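Local coordinates for Na-K-Cl cotransporter (Methanosarcina acetivorans, PDB 3G40), which probably carries chloride together with monoatomic cations across the membrane as an SLC12A-family symporter, this chain being its C-terminal cytoplasmic domain, at residues A[140-145]-A[271-276]; A[158-163]-A[247-252]; A[196-201]-A[222-227]; A[210-215]-A[229-234]; A[237-242]-A[265-270]. All coordinates share one frame; numbering follows the deposited sequence.

Contact 1: A[140-145]-A[271-276]; sequences GVLLFS and SCIFAL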
# COMPACT_ATOMS: atom_id res chain seq x y z
N GLY A 140 19.55 -14.23 -8.62
CA GLY A 140 19.37 -12.80 -8.76
C GLY A 140 18.93 -12.23 -7.42
O GLY A 140 18.51 -12.98 -6.52
N VAL A 141 19.02 -10.91 -7.28
CA VAL A 141 18.58 -10.25 -6.06
C VAL A 141 17.68 -9.06 -6.41
O VAL A 141 17.99 -8.28 -7.31
CB VAL A 141 19.76 -9.76 -5.20
CG1 VAL A 141 19.26 -9.01 -3.97
CG2 VAL A 141 20.65 -10.94 -4.79
N LEU A 142 16.55 -8.96 -5.71
CA LEU A 142 15.70 -7.77 -5.77
C LEU A 142 15.75 -7.10 -4.41
O LEU A 142 15.44 -7.72 -3.40
CB LEU A 142 14.26 -8.14 -6.11
CG LEU A 142 14.00 -8.64 -7.53
CD1 LEU A 142 12.55 -9.08 -7.68
CD2 LEU A 142 14.35 -7.54 -8.57
N LEU A 143 16.17 -5.85 -4.38
CA LEU A 143 16.22 -5.11 -3.13
C LEU A 143 15.19 -3.99 -3.17
O LEU A 143 15.27 -3.07 -3.99
CB LEU A 143 17.63 -4.58 -2.87
CG LEU A 143 17.85 -3.71 -1.64
CD1 LEU A 143 17.75 -4.52 -0.33
CD2 LEU A 143 19.19 -2.99 -1.74
N PHE A 144 14.19 -4.08 -2.29
CA PHE A 144 13.03 -3.20 -2.36
C PHE A 144 13.08 -2.08 -1.32
O PHE A 144 13.20 -2.33 -0.12
CB PHE A 144 11.77 -4.05 -2.22
CG PHE A 144 10.48 -3.28 -2.27
CD1 PHE A 144 10.29 -2.25 -3.19
CD2 PHE A 144 9.45 -3.61 -1.42
CE1 PHE A 144 9.09 -1.55 -3.24
CE2 PHE A 144 8.24 -2.93 -1.45
CZ PHE A 144 8.06 -1.90 -2.36
N SER A 145 12.99 -0.84 -1.78
CA SER A 145 13.03 0.29 -0.87
C SER A 145 11.70 1.03 -0.97
O SER A 145 11.51 1.92 -1.80
CB SER A 145 14.22 1.20 -1.20
OG SER A 145 14.32 2.27 -0.28
N SER A 271 8.77 4.91 -4.35
CA SER A 271 9.49 3.65 -4.13
C SER A 271 10.51 3.30 -5.21
O SER A 271 10.37 3.64 -6.38
CB SER A 271 8.52 2.49 -3.92
OG SER A 271 7.72 2.70 -2.77
N CYS A 272 11.55 2.60 -4.78
CA CYS A 272 12.62 2.16 -5.66
C CYS A 272 12.87 0.67 -5.46
O CYS A 272 12.77 0.16 -4.35
CB CYS A 272 13.90 2.93 -5.34
SG CYS A 272 13.81 4.69 -5.75
N ILE A 273 13.18 -0.02 -6.55
CA ILE A 273 13.61 -1.41 -6.44
C ILE A 273 14.91 -1.56 -7.22
O ILE A 273 15.09 -0.94 -8.27
CB ILE A 273 12.50 -2.41 -6.87
CG1 ILE A 273 12.84 -3.84 -6.45
CG2 ILE A 273 12.21 -2.30 -8.36
CD1 ILE A 273 11.64 -4.80 -6.48
N PHE A 274 15.84 -2.34 -6.67
CA PHE A 274 17.18 -2.49 -7.22
C PHE A 274 17.43 -3.95 -7.56
O PHE A 274 17.27 -4.83 -6.71
CB PHE A 274 18.23 -1.98 -6.23
CG PHE A 274 17.99 -0.56 -5.80
CD1 PHE A 274 17.08 -0.28 -4.80
CD2 PHE A 274 18.66 0.50 -6.43
CE1 PHE A 274 16.84 1.04 -4.41
CE2 PHE A 274 18.43 1.81 -6.04
CZ PHE A 274 17.52 2.08 -5.04
N ALA A 275 17.78 -4.20 -8.82
CA ALA A 275 17.87 -5.55 -9.32
C ALA A 275 19.28 -5.96 -9.75
O ALA A 275 19.88 -5.34 -10.63
CB ALA A 275 16.89 -5.73 -10.48
N LEU A 276 19.80 -7.01 -9.11
CA LEU A 276 21.11 -7.57 -9.46
C LEU A 276 20.89 -8.89 -10.18
O LEU A 276 20.19 -9.77 -9.67
CB LEU A 276 21.96 -7.78 -8.21
CG LEU A 276 23.26 -8.58 -8.32
CD1 LEU A 276 24.28 -7.88 -9.21
CD2 LEU A 276 23.83 -8.82 -6.94
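Val-141 with Leu-276, Leu-143 with Phe-274 and Ser-145 with Cys-272 are antiparallel hydrogen-bonded pairs, and each contributes two backbone bonds to the junction of strands 140-145 and 271-276. Leu-143 N lies 2.8 Å from Phe-274 O, whereas the longest of the six bonds, from Cys-272 N to Ser-145 O, measures 3.1 Å. The intervening non-hydrogen-bonded pairs add weaker CA-H...O contacts, such as Ala-275 CA to Val-141 O at 3.4 Å.

Side-chain contacts line both faces of the sheet. The apolar pairs include Leu-142 CD2 with Ala-275 CB at 3.7 Å and Leu-142 CB with Ile-273 CD1, all on one face. Two rings approach carbonyls instead. On the same face as Leu-142, Phe-144 brings CD1 obliquely to within 3.6 Å of Cys-272 O. On the other face Phe-274 has CG beside its own backbone N (chi1 -55°), and the ring turns its edge to the partner strand: CD1 sits 3.4 Å from Leu-143 O, which lies in the ring plane and also accepts the Phe-274 N-H. Along the same edge, Phe-274 CE1 approaches Ser-145 CB.

This is the antiparallel seam of the mixed sheet, with five parallel strands on either side of it. Strands 112-116 and 247-251 flank the pair; helix 258-268 packs against Leu-143 and Phe-274, and helix 179-192 against Leu-142 and Ala-275.

Contact 2: A[158-163]-A[247-252]; sequences INLWIE and LHIFSL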
# COMPACT_ATOMS: atom_id res chain seq x y z
N ILE A 158 6.07 3.63 -14.19
CA ILE A 158 7.29 2.91 -13.87
C ILE A 158 8.43 3.51 -14.69
O ILE A 158 8.29 3.69 -15.90
CB ILE A 158 7.17 1.40 -14.24
CG1 ILE A 158 5.99 0.76 -13.50
CG2 ILE A 158 8.45 0.65 -13.90
CD1 ILE A 158 5.57 -0.61 -14.04
N ASN A 159 9.55 3.81 -14.04
CA ASN A 159 10.78 4.19 -14.75
C ASN A 159 11.80 3.06 -14.62
O ASN A 159 12.07 2.60 -13.51
CB ASN A 159 11.42 5.45 -14.16
CG ASN A 159 10.65 6.72 -14.48
OD1 ASN A 159 9.80 6.74 -15.38
ND2 ASN A 159 10.94 7.78 -13.75
N LEU A 160 12.36 2.62 -15.74
CA LEU A 160 13.50 1.69 -15.69
C LEU A 160 14.75 2.52 -16.00
O LEU A 160 14.88 3.07 -17.09
CB LEU A 160 13.33 0.61 -16.76
CG LEU A 160 13.89 -0.80 -16.68
CD1 LEU A 160 14.46 -1.10 -18.05
CD2 LEU A 160 14.91 -1.10 -15.52
N TRP A 161 15.65 2.61 -15.02
CA TRP A 161 16.89 3.36 -15.17
C TRP A 161 17.98 2.47 -15.74
O TRP A 161 18.37 1.47 -15.13
CB TRP A 161 17.33 3.94 -13.83
CG TRP A 161 16.43 5.02 -13.37
CD1 TRP A 161 15.28 4.89 -12.66
CD2 TRP A 161 16.58 6.42 -13.64
NE1 TRP A 161 14.71 6.12 -12.44
CE2 TRP A 161 15.49 7.08 -13.04
CE3 TRP A 161 17.53 7.18 -14.33
CZ2 TRP A 161 15.33 8.47 -13.09
CZ3 TRP A 161 17.37 8.56 -14.38
CH2 TRP A 161 16.28 9.19 -13.77
N ILE A 162 18.48 2.85 -16.90
CA ILE A 162 19.49 2.07 -17.59
C ILE A 162 20.84 2.78 -17.48
O ILE A 162 20.97 3.94 -17.88
CB ILE A 162 19.08 1.87 -19.05
CG1 ILE A 162 17.81 1.01 -19.08
CG2 ILE A 162 20.21 1.25 -19.85
CD1 ILE A 162 17.19 0.86 -20.43
N GLU A 163 21.82 2.08 -16.92
CA GLU A 163 23.12 2.67 -16.63
C GLU A 163 23.85 3.09 -17.89
O GLU A 163 23.74 2.45 -18.93
CB GLU A 163 23.99 1.68 -15.84
CG GLU A 163 23.47 1.35 -14.44
CD GLU A 163 23.34 2.58 -13.56
OE1 GLU A 163 24.13 3.53 -13.75
OE2 GLU A 163 22.45 2.59 -12.69
N LEU A 247 7.15 3.83 -9.29
CA LEU A 247 8.25 2.94 -8.95
C LEU A 247 9.40 3.17 -9.90
O LEU A 247 9.22 3.13 -11.12
CB LEU A 247 7.81 1.48 -9.05
CG LEU A 247 8.92 0.44 -8.79
CD1 LEU A 247 9.32 0.38 -7.31
CD2 LEU A 247 8.49 -0.96 -9.26
N HIS A 248 10.57 3.39 -9.32
CA HIS A 248 11.82 3.46 -10.08
C HIS A 248 12.55 2.12 -9.95
O HIS A 248 12.79 1.65 -8.84
CB HIS A 248 12.71 4.55 -9.50
CG HIS A 248 12.12 5.92 -9.59
ND1 HIS A 248 12.35 6.75 -10.67
CD2 HIS A 248 11.30 6.60 -8.75
CE1 HIS A 248 11.70 7.89 -10.48
NE2 HIS A 248 11.07 7.83 -9.32
N ILE A 249 12.88 1.52 -11.09
CA ILE A 249 13.68 0.29 -11.13
C ILE A 249 15.11 0.64 -11.54
O ILE A 249 15.32 1.28 -12.58
CB ILE A 249 13.08 -0.73 -12.12
CG1 ILE A 249 11.63 -1.04 -11.73
CG2 ILE A 249 13.95 -2.00 -12.19
CD1 ILE A 249 10.86 -1.80 -12.78
N PHE A 250 16.07 0.26 -10.70
CA PHE A 250 17.49 0.45 -10.99
C PHE A 250 18.17 -0.91 -11.05
O PHE A 250 17.64 -1.90 -10.56
CB PHE A 250 18.15 1.27 -9.88
CG PHE A 250 17.64 2.68 -9.76
CD1 PHE A 250 16.57 2.97 -8.93
CD2 PHE A 250 18.23 3.71 -10.48
CE1 PHE A 250 16.09 4.28 -8.82
CE2 PHE A 250 17.75 5.02 -10.37
CZ PHE A 250 16.68 5.30 -9.55
N SER A 251 19.37 -0.95 -11.63
CA SER A 251 20.23 -2.12 -11.44
C SER A 251 20.92 -1.99 -10.09
O SER A 251 21.18 -0.88 -9.63
CB SER A 251 21.25 -2.22 -12.58
OG SER A 251 20.57 -2.56 -13.77
N LEU A 252 21.15 -3.13 -9.44
CA LEU A 252 21.86 -3.19 -8.16
C LEU A 252 23.31 -3.64 -8.40
O LEU A 252 23.55 -4.70 -8.97
CB LEU A 252 21.15 -4.19 -7.21
CG LEU A 252 21.77 -4.48 -5.84
CD1 LEU A 252 21.90 -3.21 -5.03
CD2 LEU A 252 20.90 -5.51 -5.09
O HOH W 1 19.10 -1.20 -15.56
O HOH W 2 20.15 1.39 -13.02
O HOH W 3 21.62 -0.64 -16.49
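Trp-161, His-248 and Phe-250 form an aromatic cluster at the end of two parallel neighbouring strands, 157-161 and 247-251, in the mixed sheet. Trp-161 CG is anti to its own carbonyl carbon (chi1 -69°), as is Phe-250 CG (chi1 -64°), and the two side chains point the same way in an offset stack: the five-membered ring of Trp-161 and the ring of Phe-250 have centroids 4.2 Å apart, with Phe-250 CE2 over one face of the indole, offset toward its rim. His-248 lies at the indole edge instead. Trp-161 NE1 donates to His-248 ND1 over 3.0 Å in a nearly straight bond that stays in the indole plane, so this imidazole nitrogen serves as an acceptor. Asn-159 runs beside His-248 with its amide turned 69° from the ring, bringing ND2 within 3.4 Å of His-248 CE1.

The other face of the strands is aliphatic. Ile-249 meets two residues through separate branches, its CD1 lying 3.6 Å from Ile-158 CG2 and its CG2 equally close to Leu-160 CD2. Helix 179-192 packs on this side against Ile-158 and Leu-160. Where the strands part, water replaces direct pairing: one molecule accepts from Ser-251 N and donates to Trp-161 O and, at 2.6 Å, to Glu-163 OE2.

Contact 3: A[196-201]-A[222-227]; sequences LSFMTF and ARIPNV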
# COMPACT_ATOMS: atom_id res chain seq x y z
N LEU A 196 5.32 2.72 -18.91
CA LEU A 196 6.73 2.44 -18.67
C LEU A 196 7.62 3.42 -19.42
O LEU A 196 7.39 3.67 -20.61
CB LEU A 196 7.07 1.02 -19.13
CG LEU A 196 8.52 0.55 -19.02
CD1 LEU A 196 9.06 0.68 -17.59
CD2 LEU A 196 8.64 -0.91 -19.50
N SER A 197 8.63 3.97 -18.74
CA SER A 197 9.64 4.80 -19.41
C SER A 197 11.02 4.23 -19.18
O SER A 197 11.31 3.69 -18.11
CB SER A 197 9.65 6.25 -18.91
OG SER A 197 8.40 6.89 -19.08
N PHE A 198 11.88 4.34 -20.20
CA PHE A 198 13.29 4.02 -20.06
C PHE A 198 14.04 5.32 -19.84
O PHE A 198 13.91 6.26 -20.64
CB PHE A 198 13.85 3.36 -21.33
CG PHE A 198 13.33 1.98 -21.60
CD1 PHE A 198 13.58 1.39 -22.84
CD2 PHE A 198 12.61 1.27 -20.65
CE1 PHE A 198 13.12 0.12 -23.11
CE2 PHE A 198 12.15 -0.01 -20.93
CZ PHE A 198 12.41 -0.59 -22.15
N MET A 199 14.83 5.38 -18.77
CA MET A 199 15.60 6.56 -18.41
C MET A 199 17.10 6.25 -18.46
O MET A 199 17.55 5.21 -17.98
CB MET A 199 15.24 7.00 -16.98
CG MET A 199 13.73 7.08 -16.71
SD MET A 199 12.97 8.53 -17.45
CE MET A 199 14.16 9.76 -16.96
N THR A 200 17.88 7.15 -19.05
CA THR A 200 19.33 7.00 -18.97
C THR A 200 19.99 8.38 -18.98
O THR A 200 19.31 9.39 -18.93
CB THR A 200 19.88 6.10 -20.11
OG1 THR A 200 21.22 5.68 -19.79
CG2 THR A 200 19.89 6.85 -21.44
N PHE A 201 21.31 8.41 -19.03
CA PHE A 201 22.04 9.68 -19.03
C PHE A 201 23.27 9.55 -19.92
O PHE A 201 23.74 8.44 -20.18
CB PHE A 201 22.46 10.06 -17.61
CG PHE A 201 23.12 8.93 -16.88
CD1 PHE A 201 24.50 8.84 -16.82
CD2 PHE A 201 22.35 7.95 -16.27
CE1 PHE A 201 25.10 7.79 -16.15
CE2 PHE A 201 22.95 6.90 -15.60
CZ PHE A 201 24.33 6.82 -15.54
N ALA A 222 12.41 -6.10 -27.48
CA ALA A 222 11.69 -6.69 -26.35
C ALA A 222 10.20 -6.66 -26.61
O ALA A 222 9.41 -7.22 -25.84
CB ALA A 222 12.04 -5.96 -25.06
N ARG A 223 9.81 -5.99 -27.69
CA ARG A 223 8.42 -5.93 -28.10
C ARG A 223 7.53 -5.33 -27.01
O ARG A 223 6.40 -5.79 -26.79
CB ARG A 223 7.91 -7.32 -28.50
CG ARG A 223 6.61 -7.29 -29.28
CD ARG A 223 6.86 -7.00 -30.75
NE ARG A 223 7.17 -8.23 -31.47
CZ ARG A 223 6.26 -8.98 -32.09
NH1 ARG A 223 6.63 -10.08 -32.73
NH2 ARG A 223 4.98 -8.62 -32.06
N ILE A 224 8.05 -4.33 -26.31
CA ILE A 224 7.26 -3.61 -25.31
C ILE A 224 6.76 -2.34 -26.00
O ILE A 224 7.57 -1.51 -26.43
CB ILE A 224 8.11 -3.25 -24.06
CG1 ILE A 224 8.79 -4.49 -23.48
CG2 ILE A 224 7.25 -2.58 -23.00
CD1 ILE A 224 9.91 -4.19 -22.49
N PRO A 225 5.43 -2.19 -26.12
CA PRO A 225 4.82 -1.04 -26.79
C PRO A 225 4.65 0.16 -25.86
O PRO A 225 4.61 -0.00 -24.64
CB PRO A 225 3.43 -1.56 -27.19
CG PRO A 225 3.31 -2.96 -26.61
CD PRO A 225 4.41 -3.12 -25.61
N ASN A 226 4.57 1.35 -26.46
CA ASN A 226 4.26 2.58 -25.74
C ASN A 226 5.28 2.93 -24.65
O ASN A 226 4.92 3.55 -23.65
CB ASN A 226 2.86 2.50 -25.14
CG ASN A 226 1.80 2.17 -26.18
OD1 ASN A 226 1.72 2.82 -27.22
ND2 ASN A 226 0.99 1.16 -25.90
N VAL A 227 6.53 2.56 -24.86
CA VAL A 227 7.61 2.94 -23.95
C VAL A 227 8.17 4.32 -24.30
O VAL A 227 8.48 4.60 -25.46
CB VAL A 227 8.73 1.87 -23.97
CG1 VAL A 227 9.88 2.28 -23.05
CG2 VAL A 227 8.16 0.52 -23.56
O HOH W 4 4.07 2.19 -21.51
O HOH W 5 5.28 5.57 -21.21
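Val-227 sets its CG1 methyl squarely over the Phe-198 ring, 3.6 Å from the ring centroid and 4° off the ring normal, a CH-pi contact in which all six ring carbons are almost equally near. CG1 is anti to the Val-227 backbone N (chi1 178°), leaving CG2 anti to the carbonyl carbon, 4.3 Å from Leu-196 CD2. Ile-224 joins from the loop: its CG2 lies 4.1 Å from Leu-196 CD2, the two side chains crossing obliquely, while its CD1 comes to the edge of the Phe-198 ring near CZ.

The two segments belong to a beta-alpha-beta crossover in which strand 195-201 leads through helix 205-222 to the parallel strand 228-232. Segment 222-227 is the return loop. Arg-223, with positive phi, is the C-prime residue of a Schellman motif ending the helix, and the chain then turns back, bringing Ile-224 and Val-227 alongside the first strand. Helix 179-192 touches the same patch through Leu-196 and Ile-224.

On the wet side the backbones are linked through solvent. Val-227 CA makes a 3.4 Å CA-H...O approach to Leu-196 O, a carbonyl that also accepts from a water. That water gives a longer bond to Asn-226 O, and a second water accepts from Leu-196 N at 2.9 Å and donates to Asn-226 O at 2.7 Å.

Contact 4: A[210-215]-A[229-234]; sequences AAENFL and MQVLRE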
# COMPACT_ATOMS: atom_id res chain seq x y z
N ALA A 210 23.53 7.84 -29.18
CA ALA A 210 23.68 6.40 -29.10
C ALA A 210 22.75 5.78 -28.05
O ALA A 210 22.24 4.69 -28.23
CB ALA A 210 25.14 6.03 -28.84
N ALA A 211 22.53 6.50 -26.95
CA ALA A 211 21.68 6.00 -25.87
C ALA A 211 20.23 6.01 -26.32
O ALA A 211 19.47 5.09 -26.02
CB ALA A 211 21.87 6.84 -24.60
N GLU A 212 19.84 7.06 -27.03
CA GLU A 212 18.51 7.12 -27.62
C GLU A 212 18.27 5.94 -28.56
O GLU A 212 17.21 5.31 -28.50
CB GLU A 212 18.33 8.43 -28.40
CG GLU A 212 16.95 8.61 -28.98
CD GLU A 212 15.91 8.94 -27.92
OE1 GLU A 212 16.26 9.64 -26.94
OE2 GLU A 212 14.75 8.50 -28.06
N ASN A 213 19.18 5.63 -29.39
CA ASN A 213 19.04 4.61 -30.32
C ASN A 213 19.02 3.25 -29.61
O ASN A 213 18.38 2.52 -29.97
CB ASN A 213 20.09 4.64 -31.43
CG ASN A 213 19.98 5.87 -32.36
OD1 ASN A 213 19.06 6.46 -32.55
ND2 ASN A 213 20.96 6.10 -32.93
N PHE A 214 19.85 3.08 -28.63
CA PHE A 214 19.88 1.85 -27.84
C PHE A 214 18.53 1.60 -27.17
O PHE A 214 17.99 0.50 -27.26
CB PHE A 214 21.01 1.90 -26.82
CG PHE A 214 21.00 0.76 -25.85
CD1 PHE A 214 21.57 -0.46 -26.18
CD2 PHE A 214 20.42 0.91 -24.61
CE1 PHE A 214 21.56 -1.52 -25.28
CE2 PHE A 214 20.40 -0.16 -23.70
CZ PHE A 214 20.98 -1.36 -24.05
N LEU A 215 17.97 2.62 -26.51
CA LEU A 215 16.67 2.49 -25.85
C LEU A 215 15.53 2.16 -26.81
O LEU A 215 14.68 1.32 -26.52
CB LEU A 215 16.34 3.75 -25.05
CG LEU A 215 17.34 4.10 -23.95
CD1 LEU A 215 16.83 5.27 -23.11
CD2 LEU A 215 17.65 2.90 -23.08
N MET A 229 11.12 7.22 -23.90
CA MET A 229 12.56 7.27 -23.66
C MET A 229 12.98 8.65 -23.20
O MET A 229 12.58 9.66 -23.79
CB MET A 229 13.33 6.93 -24.94
CG MET A 229 12.75 5.78 -25.74
SD MET A 229 12.66 4.30 -24.70
CE MET A 229 11.89 3.18 -25.87
N GLN A 230 13.80 8.72 -22.16
CA GLN A 230 14.45 9.97 -21.77
C GLN A 230 15.94 9.76 -21.64
O GLN A 230 16.39 8.88 -20.92
CB GLN A 230 13.91 10.49 -20.44
CG GLN A 230 12.54 11.12 -20.52
CD GLN A 230 12.16 11.85 -19.24
OE1 GLN A 230 12.99 12.53 -18.63
NE2 GLN A 230 10.91 11.70 -18.82
N VAL A 231 16.72 10.58 -22.34
CA VAL A 231 18.15 10.59 -22.12
C VAL A 231 18.48 11.90 -21.40
O VAL A 231 18.32 12.99 -21.97
CB VAL A 231 18.94 10.50 -23.45
CG1 VAL A 231 20.42 10.57 -23.20
CG2 VAL A 231 18.59 9.22 -24.20
N LEU A 232 18.92 11.79 -20.15
CA LEU A 232 19.13 12.95 -19.29
C LEU A 232 20.55 13.51 -19.38
O LEU A 232 21.49 12.80 -19.75
CB LEU A 232 18.80 12.61 -17.83
CG LEU A 232 17.37 12.17 -17.54
CD1 LEU A 232 17.20 11.82 -16.06
CD2 LEU A 232 16.37 13.24 -17.96
N ARG A 233 20.68 14.78 -19.03
CA ARG A 233 21.98 15.44 -19.01
C ARG A 233 22.77 14.98 -17.79
O ARG A 233 23.99 14.87 -17.83
CB ARG A 233 21.78 16.96 -18.96
CG ARG A 233 23.04 17.77 -19.20
CD ARG A 233 23.27 17.97 -20.69
NE ARG A 233 24.35 18.92 -20.96
CZ ARG A 233 24.69 19.34 -22.17
NH1 ARG A 233 24.03 18.88 -23.23
NH2 ARG A 233 25.68 20.21 -22.33
N GLU A 234 22.07 14.68 -16.70
CA GLU A 234 22.75 14.37 -15.44
C GLU A 234 22.41 12.98 -14.90
O GLU A 234 21.31 12.48 -15.09
CB GLU A 234 22.44 15.42 -14.38
CG GLU A 234 22.71 16.85 -14.84
CD GLU A 234 21.98 17.87 -13.99
OE1 GLU A 234 21.72 17.59 -12.80
OE2 GLU A 234 21.67 18.97 -14.51
O HOH W 6 14.28 11.01 -25.60
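Met-229 and Leu-215 make the closest apolar approach between segments 210-215 and 229-234: Met-229 SD lies 3.7 Å from Leu-215 CB. The methionine chain bends at chi2 (-57°), carrying SD to the helix side, and its methyl CE comes to rest 3.4 Å from the backbone O of Leu-215. Val-231 supplies the second apolar contact. Its CG2 faces the helix and packs against Ala-211 CB at 4.1 Å, with Leu-215 CD1 at the margin.

A carboxylate borders this apolar patch. The Glu-212 side chain bends at chi2 (73°), which brings CD toward the strand; OE1 stands 3.6 Å from Val-231 CG2 and OE2 3.8 Å from Met-229 CB. The polar link is water: a single molecule donates to Glu-212 OE1 and to Met-229 O, 2.8 Å from each, and so ties the helix to the strand backbone without a direct hydrogen bond.

Helix and strand run roughly antiparallel, at 156°, as expected for the helix and the returning strand of a beta-alpha-beta unit. Strand 228-232 is the outermost strand on its side of the sheet within this chain and pairs with strand 195-201, whose Phe-198 packs on Met-229 and whose Thr-200 contacts Leu-215.

Contact 5: A[237-242]-A[265-270]; sequences IKSSKL and MEKAGS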
# COMPACT_ATOMS: atom_id res chain seq x y z
N ILE A 237 22.08 10.03 -9.50
CA ILE A 237 22.72 10.21 -8.20
C ILE A 237 23.08 11.68 -7.97
O ILE A 237 23.06 12.17 -6.84
CB ILE A 237 24.00 9.37 -8.07
CG1 ILE A 237 23.69 7.89 -8.30
CG2 ILE A 237 24.63 9.57 -6.70
CD1 ILE A 237 24.92 7.01 -8.32
N LYS A 238 23.38 12.38 -9.06
CA LYS A 238 23.85 13.76 -8.97
C LYS A 238 22.72 14.79 -9.03
O LYS A 238 22.78 15.83 -8.38
CB LYS A 238 24.88 14.05 -10.06
CG LYS A 238 26.22 13.35 -9.85
CD LYS A 238 27.22 13.74 -10.94
CE LYS A 238 28.56 13.05 -10.74
NZ LYS A 238 29.59 13.54 -11.71
N SER A 239 21.68 14.49 -9.82
CA SER A 239 20.59 15.44 -10.02
C SER A 239 19.86 15.74 -8.71
O SER A 239 19.91 14.95 -7.77
CB SER A 239 19.62 14.95 -11.09
OG SER A 239 19.05 13.71 -10.73
N SER A 240 19.18 16.88 -8.67
CA SER A 240 18.43 17.27 -7.47
C SER A 240 17.07 16.57 -7.38
O SER A 240 16.56 16.32 -6.29
CB SER A 240 18.26 18.79 -7.42
OG SER A 240 17.87 19.29 -8.69
N LYS A 241 16.48 16.26 -8.54
CA LYS A 241 15.16 15.65 -8.60
C LYS A 241 15.13 14.59 -9.70
O LYS A 241 15.89 14.67 -10.66
CB LYS A 241 14.11 16.71 -8.89
CG LYS A 241 14.36 17.46 -10.19
CD LYS A 241 13.51 18.71 -10.33
CE LYS A 241 13.93 19.52 -11.55
NZ LYS A 241 13.07 20.71 -11.79
N LEU A 242 14.25 13.60 -9.55
CA LEU A 242 14.07 12.58 -10.58
C LEU A 242 12.76 12.78 -11.32
O LEU A 242 11.81 13.33 -10.77
CB LEU A 242 14.09 11.18 -9.94
CG LEU A 242 15.33 10.79 -9.14
CD1 LEU A 242 15.24 9.33 -8.72
CD2 LEU A 242 16.59 11.04 -9.95
N MET A 265 15.69 6.80 -3.14
CA MET A 265 14.28 6.68 -2.81
C MET A 265 13.77 7.97 -2.17
O MET A 265 12.68 8.43 -2.47
CB MET A 265 14.03 5.47 -1.90
CG MET A 265 12.58 5.37 -1.46
SD MET A 265 12.36 6.09 0.18
CE MET A 265 13.08 4.79 1.16
N GLU A 266 14.58 8.56 -1.30
CA GLU A 266 14.19 9.78 -0.59
C GLU A 266 14.07 10.95 -1.55
O GLU A 266 13.15 11.75 -1.45
CB GLU A 266 15.21 10.11 0.49
CG GLU A 266 15.19 9.13 1.66
CD GLU A 266 16.48 9.15 2.45
OE1 GLU A 266 17.35 10.00 2.15
OE2 GLU A 266 16.63 8.31 3.36
N LYS A 267 15.02 11.05 -2.48
CA LYS A 267 15.03 12.11 -3.49
C LYS A 267 13.85 11.95 -4.45
O LYS A 267 13.20 12.93 -4.81
CB LYS A 267 16.35 12.07 -4.26
CG LYS A 267 16.45 13.09 -5.38
CD LYS A 267 17.57 12.73 -6.34
CE LYS A 267 18.92 12.68 -5.65
NZ LYS A 267 20.03 12.37 -6.61
N ALA A 268 13.57 10.71 -4.84
CA ALA A 268 12.45 10.40 -5.72
C ALA A 268 11.10 10.74 -5.11
O ALA A 268 10.17 11.14 -5.82
CB ALA A 268 12.49 8.92 -6.10
N GLY A 269 10.98 10.55 -3.80
CA GLY A 269 9.70 10.75 -3.13
C GLY A 269 8.76 9.62 -3.47
O GLY A 269 7.54 9.73 -3.29
N SER A 270 9.32 8.51 -3.96
CA SER A 270 8.53 7.34 -4.29
C SER A 270 9.39 6.07 -4.20
O SER A 270 10.60 6.15 -4.03
CB SER A 270 7.94 7.48 -5.69
OG SER A 270 8.98 7.53 -6.63
O HOH W 7 10.33 12.48 -8.58
O HOH W 8 12.36 13.92 -7.35
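Lys-267 NZ is gripped by main-chain carbonyls of the loop after strand 228-232. Within segment 237-242 it donates to Ser-239 O at 2.8 Å, in the plane of that carbonyl, and weakly to Ile-237 O at 3.0 Å; a further hydrogen bond goes to Pro-236 O just before the segment. Three carbonyls thus gather round one ammonium group, which would be expected to favour its charged form. The side chain is extended up to CD and then bent at chi3 (-60°), placing CE 3.3 Å from Ser-239 O. Nearer the backbone, the lysine CG passes 3.4 Å from Ser-240 O.

This lysine stands in the last turn of helix 258-268. Gly-269, with a positive phi of 73°, is the first residue to leave helical geometry, while its N still bonds to Met-265 O. The loop lies against this C-terminal turn of the helix, which leads on through Gly-269 and Ser-270 to strand 271-276.

Leu-242 is the apolar counterpart. It crosses the Lys-267 side chain at about a right angle, with CG 4.1 Å from the lysine CD, and its CD1 packs on Ala-268 CB at 3.8 Å. Leu-242 and Ala-268 also touch His-248 of strand 247-251. Water completes the backbone junction: one molecule accepts from Leu-242 N at 2.9 Å and donates to Lys-267 O.

Overall arrangement
Contacts 1 and 2 are buried in the sheet and share direct strand pairing: strands 271-276 and 247-251 are neighbours, so together they link four adjacent strands, antiparallel in contact 1 and parallel in contact 2. Contacts 3 and 4 lie farther out and hold one beta-alpha-beta unit, the first at its return loop and the second between helix and edge strand; both rely on apolar side chains, with water as the polar link. Contact 5 is at the surface, where a lysine and backbone carbonyls replace strand pairing. It meets contact 2 at His-248 and contact 1 through Met-265, which packs on Ser-145 and Cys-272.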